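Local coordinates for putative outer membrane protein (LpxR) (Salmonella typhimurium, PDB 3FID) that probably deacylates lipid A as a zinc-associated, lipopolysaccharide-modifying beta-barrel enzyme of the bacterial outer membrane, at residues E88-R100 with K191-R204. Numbering follows the deposited sequence.
Sequences EWNSLATNWLRYR and KTFNSDNGFGLLSR
R98 and S195 approach to 7.5 Å between CA atoms where the antiparallel hairpin of strands 80-94 and 97-108, part of the LpxR outer-membrane beta-barrel wall, faces segment 191-204, a short helix (191-194) followed by irregular chain, packed against the inner side of that wall. E88, R98, R100, D196 and R204 form a salt-bridge network there. The R98 chain, bent at chi3 (-68°), presents its guanidinium edge to S195: NE (3.1 Å) and NH1 both donate to OG, close to the guanidinium plane. L92 CD2 lies over the centre of one face, while D196 OD1 sits off-centre above the other, a long charge pair without an N-H aimed at it. N90 ND2 donates to D196 OD1 from above the carboxylate plane and, 3.4 Å from R204 CZ, also covers a guanidinium face. That guanidinium is held through NH2 by the syn lone pair of D196 OD2 (2.7 Å) and by Q50. R204 CD in turn covers R100, whose NH1 pairs with E88 OE2. Water 1 bridges E88 OE1 and R204 NH1. R100 NH2 joins two backbone carbonyls, L202 O, at an unusually short distance whose exact value is doubtful, and N197 O at 2.8 Å.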
# COMPACT_ATOMS: atom_id res chain seq x y z
N GLU A 88 9.85 -11.80 -1.46
CA GLU A 88 9.72 -11.34 -2.84
C GLU A 88 11.06 -11.25 -3.56
O GLU A 88 12.03 -10.78 -2.99
CB GLU A 88 9.10 -9.96 -2.82
CG GLU A 88 8.68 -9.41 -4.15
CD GLU A 88 8.42 -7.93 -4.05
OE1 GLU A 88 9.39 -7.15 -4.16
OE2 GLU A 88 7.25 -7.56 -3.80
N TRP A 89 11.08 -11.67 -4.83
CA TRP A 89 12.21 -11.49 -5.73
C TRP A 89 11.98 -10.21 -6.55
O TRP A 89 10.91 -10.02 -7.10
CB TRP A 89 12.29 -12.73 -6.64
CG TRP A 89 13.41 -12.71 -7.61
CD1 TRP A 89 13.33 -12.50 -8.96
CD2 TRP A 89 14.79 -12.95 -7.31
NE1 TRP A 89 14.60 -12.58 -9.53
CE2 TRP A 89 15.50 -12.85 -8.54
CE3 TRP A 89 15.49 -13.23 -6.13
CZ2 TRP A 89 16.88 -13.03 -8.61
CZ3 TRP A 89 16.88 -13.39 -6.20
CH2 TRP A 89 17.56 -13.30 -7.44
N ASN A 90 12.95 -9.31 -6.60
CA ASN A 90 12.86 -8.04 -7.36
C ASN A 90 14.08 -7.93 -8.26
O ASN A 90 15.19 -7.88 -7.75
CB ASN A 90 12.84 -6.86 -6.37
CG ASN A 90 12.66 -5.49 -7.06
OD1 ASN A 90 12.22 -5.39 -8.20
ND2 ASN A 90 12.99 -4.45 -6.35
N SER A 91 13.90 -7.91 -9.58
CA SER A 91 15.06 -8.06 -10.45
C SER A 91 14.99 -7.24 -11.75
O SER A 91 13.95 -7.17 -12.38
CB SER A 91 15.24 -9.53 -10.80
OG SER A 91 16.33 -9.68 -11.68
N LEU A 92 16.11 -6.63 -12.11
CA LEU A 92 16.27 -6.10 -13.46
C LEU A 92 16.67 -7.27 -14.37
O LEU A 92 17.80 -7.76 -14.29
CB LEU A 92 17.32 -4.98 -13.50
CG LEU A 92 17.04 -3.75 -12.63
CD1 LEU A 92 18.06 -2.68 -12.90
CD2 LEU A 92 15.64 -3.19 -12.85
N ALA A 93 15.74 -7.74 -15.18
CA ALA A 93 16.02 -8.82 -16.15
C ALA A 93 16.99 -8.32 -17.20
O ALA A 93 17.92 -9.05 -17.62
CB ALA A 93 14.76 -9.31 -16.79
N THR A 94 16.79 -7.07 -17.61
CA THR A 94 17.67 -6.37 -18.54
C THR A 94 17.64 -4.85 -18.21
O THR A 94 17.02 -4.45 -17.22
CB THR A 94 17.16 -6.63 -19.96
OG1 THR A 94 17.88 -5.82 -20.89
CG2 THR A 94 15.72 -6.27 -20.04
N ASN A 95 18.31 -4.01 -19.01
CA ASN A 95 18.24 -2.53 -18.88
C ASN A 95 16.87 -1.93 -19.23
O ASN A 95 16.62 -0.74 -18.99
CB ASN A 95 19.30 -1.83 -19.75
CG ASN A 95 20.56 -1.40 -18.96
OD1 ASN A 95 20.94 -2.00 -17.94
ND2 ASN A 95 21.23 -0.37 -19.47
N TRP A 96 16.00 -2.76 -19.80
CA TRP A 96 14.69 -2.31 -20.26
C TRP A 96 13.51 -3.04 -19.59
O TRP A 96 12.37 -2.76 -19.94
CB TRP A 96 14.58 -2.42 -21.79
CG TRP A 96 14.86 -3.80 -22.29
CD1 TRP A 96 16.09 -4.31 -22.66
CD2 TRP A 96 13.91 -4.87 -22.50
NE1 TRP A 96 15.96 -5.63 -23.06
CE2 TRP A 96 14.63 -5.99 -22.98
CE3 TRP A 96 12.52 -4.98 -22.33
CZ2 TRP A 96 14.01 -7.22 -23.28
CZ3 TRP A 96 11.90 -6.21 -22.64
CH2 TRP A 96 12.65 -7.31 -23.10
N LEU A 97 13.79 -3.95 -18.65
CA LEU A 97 12.75 -4.73 -17.98
C LEU A 97 13.05 -4.92 -16.49
O LEU A 97 14.15 -5.34 -16.13
CB LEU A 97 12.59 -6.11 -18.61
CG LEU A 97 11.24 -6.77 -18.29
CD1 LEU A 97 10.26 -6.53 -19.43
CD2 LEU A 97 11.35 -8.24 -17.97
N ARG A 98 12.08 -4.60 -15.63
CA ARG A 98 12.09 -5.02 -14.24
C ARG A 98 10.94 -6.00 -13.97
O ARG A 98 9.84 -5.81 -14.48
CB ARG A 98 12.01 -3.81 -13.29
CG ARG A 98 11.83 -4.19 -11.80
CD ARG A 98 11.60 -2.98 -10.91
NE ARG A 98 12.77 -2.10 -10.80
CZ ARG A 98 13.84 -2.34 -10.03
NH1 ARG A 98 14.83 -1.45 -10.00
NH2 ARG A 98 13.94 -3.48 -9.34
N TYR A 99 11.20 -7.06 -13.21
CA TYR A 99 10.10 -7.91 -12.74
C TYR A 99 10.20 -8.25 -11.24
O TYR A 99 11.28 -8.18 -10.63
CB TYR A 99 9.95 -9.17 -13.59
CG TYR A 99 11.05 -10.18 -13.37
CD1 TYR A 99 10.87 -11.24 -12.49
CD2 TYR A 99 12.27 -10.06 -14.05
CE1 TYR A 99 11.90 -12.17 -12.26
CE2 TYR A 99 13.31 -10.96 -13.82
CZ TYR A 99 13.11 -12.02 -12.94
OH TYR A 99 14.11 -12.93 -12.72
N ARG A 100 9.06 -8.61 -10.67
CA ARG A 100 8.95 -8.97 -9.26
C ARG A 100 8.04 -10.15 -9.12
O ARG A 100 7.06 -10.27 -9.84
CB ARG A 100 8.39 -7.81 -8.45
CG ARG A 100 9.35 -6.70 -8.25
CD ARG A 100 9.07 -6.02 -6.95
NE ARG A 100 8.28 -4.86 -7.18
CZ ARG A 100 7.33 -4.44 -6.35
NH1 ARG A 100 7.03 -5.10 -5.22
NH2 ARG A 100 6.67 -3.36 -6.68
N LYS A 191 19.18 5.56 -11.80
CA LYS A 191 18.41 4.79 -12.79
C LYS A 191 17.66 3.58 -12.19
O LYS A 191 16.48 3.33 -12.54
CB LYS A 191 19.33 4.35 -13.96
CG LYS A 191 18.72 3.26 -14.85
CD LYS A 191 19.72 2.76 -15.92
CE LYS A 191 19.03 1.85 -16.93
NZ LYS A 191 18.32 2.64 -17.97
N THR A 192 18.33 2.82 -11.31
CA THR A 192 17.75 1.58 -10.76
C THR A 192 16.57 1.94 -9.83
O THR A 192 15.48 1.35 -9.93
CB THR A 192 18.81 0.76 -9.97
OG1 THR A 192 19.90 0.40 -10.85
CG2 THR A 192 18.19 -0.54 -9.41
N PHE A 193 16.82 2.89 -8.93
CA PHE A 193 15.81 3.35 -7.96
C PHE A 193 14.60 3.94 -8.69
O PHE A 193 13.45 3.67 -8.33
CB PHE A 193 16.43 4.35 -6.97
CG PHE A 193 15.48 4.83 -5.85
CD1 PHE A 193 14.52 3.96 -5.28
CD2 PHE A 193 15.60 6.13 -5.34
CE1 PHE A 193 13.67 4.42 -4.24
CE2 PHE A 193 14.77 6.56 -4.30
CZ PHE A 193 13.79 5.71 -3.77
N ASN A 194 14.86 4.71 -9.74
CA ASN A 194 13.74 5.31 -10.49
C ASN A 194 12.72 4.31 -11.01
O ASN A 194 11.52 4.63 -11.04
CB ASN A 194 14.25 6.18 -11.64
CG ASN A 194 14.62 7.57 -11.20
OD1 ASN A 194 14.51 7.93 -10.02
ND2 ASN A 194 15.10 8.38 -12.16
N SER A 195 13.17 3.12 -11.45
CA SER A 195 12.24 2.10 -11.99
C SER A 195 11.62 1.21 -10.91
O SER A 195 10.79 0.37 -11.22
CB SER A 195 12.92 1.21 -13.06
OG SER A 195 13.82 0.30 -12.45
N ASP A 196 12.01 1.43 -9.65
CA ASP A 196 11.60 0.53 -8.57
C ASP A 196 10.25 1.06 -8.05
O ASP A 196 10.21 1.79 -7.05
CB ASP A 196 12.67 0.53 -7.45
CG ASP A 196 12.46 -0.58 -6.43
OD1 ASP A 196 11.82 -1.60 -6.77
OD2 ASP A 196 12.97 -0.43 -5.30
N ASN A 197 9.17 0.73 -8.74
CA ASN A 197 7.86 1.32 -8.41
C ASN A 197 6.82 0.22 -8.08
O ASN A 197 7.14 -0.97 -8.12
CB ASN A 197 7.34 2.20 -9.56
CG ASN A 197 8.31 3.29 -9.94
OD1 ASN A 197 8.61 4.20 -9.15
ND2 ASN A 197 8.83 3.21 -11.16
N GLY A 198 5.59 0.62 -7.79
CA GLY A 198 4.53 -0.34 -7.52
C GLY A 198 3.32 0.31 -6.86
O GLY A 198 3.42 1.40 -6.25
N PHE A 199 2.18 -0.39 -6.98
CA PHE A 199 0.89 0.05 -6.48
C PHE A 199 0.25 -1.07 -5.65
O PHE A 199 0.57 -2.26 -5.83
CB PHE A 199 -0.06 0.32 -7.64
CG PHE A 199 0.45 1.39 -8.60
CD1 PHE A 199 0.09 2.73 -8.41
CD2 PHE A 199 1.29 1.04 -9.67
CE1 PHE A 199 0.55 3.72 -9.30
CE2 PHE A 199 1.73 2.01 -10.58
CZ PHE A 199 1.37 3.35 -10.39
N GLY A 200 -0.68 -0.69 -4.79
CA GLY A 200 -1.53 -1.67 -4.10
C GLY A 200 -0.68 -2.66 -3.35
O GLY A 200 0.22 -2.27 -2.58
N LEU A 201 -0.94 -3.95 -3.57
CA LEU A 201 -0.18 -4.99 -2.85
C LEU A 201 1.24 -5.17 -3.41
O LEU A 201 2.03 -5.97 -2.89
CB LEU A 201 -0.98 -6.31 -2.87
CG LEU A 201 -2.30 -6.26 -2.06
CD1 LEU A 201 -3.17 -7.51 -2.36
CD2 LEU A 201 -2.10 -6.12 -0.57
N LEU A 202 1.56 -4.45 -4.48
CA LEU A 202 2.91 -4.46 -5.04
C LEU A 202 3.67 -3.17 -4.64
O LEU A 202 4.80 -2.96 -5.06
CB LEU A 202 2.87 -4.63 -6.58
CG LEU A 202 2.72 -5.99 -7.28
CD1 LEU A 202 3.93 -6.93 -7.06
CD2 LEU A 202 1.39 -6.69 -6.89
N SER A 203 3.09 -2.35 -3.77
CA SER A 203 3.76 -1.13 -3.36
C SER A 203 5.01 -1.49 -2.52
O SER A 203 5.04 -2.50 -1.80
CB SER A 203 2.78 -0.17 -2.67
OG SER A 203 2.57 -0.51 -1.31
N ARG A 204 6.06 -0.70 -2.66
CA ARG A 204 7.33 -1.13 -2.08
C ARG A 204 7.43 -0.75 -0.60
O ARG A 204 8.24 -1.32 0.13
CB ARG A 204 8.51 -0.66 -2.93
CG ARG A 204 8.63 -1.44 -4.29
CD ARG A 204 9.50 -2.69 -4.09
NE ARG A 204 10.89 -2.26 -4.02
CZ ARG A 204 11.88 -2.94 -3.47
NH1 ARG A 204 11.66 -4.12 -2.89
NH2 ARG A 204 13.08 -2.42 -3.48
O HOH W 1 9.30 -5.59 -2.06
O HOH W 2 4.84 -5.87 -2.36
O HOH W 3 9.51 -2.37 -7.86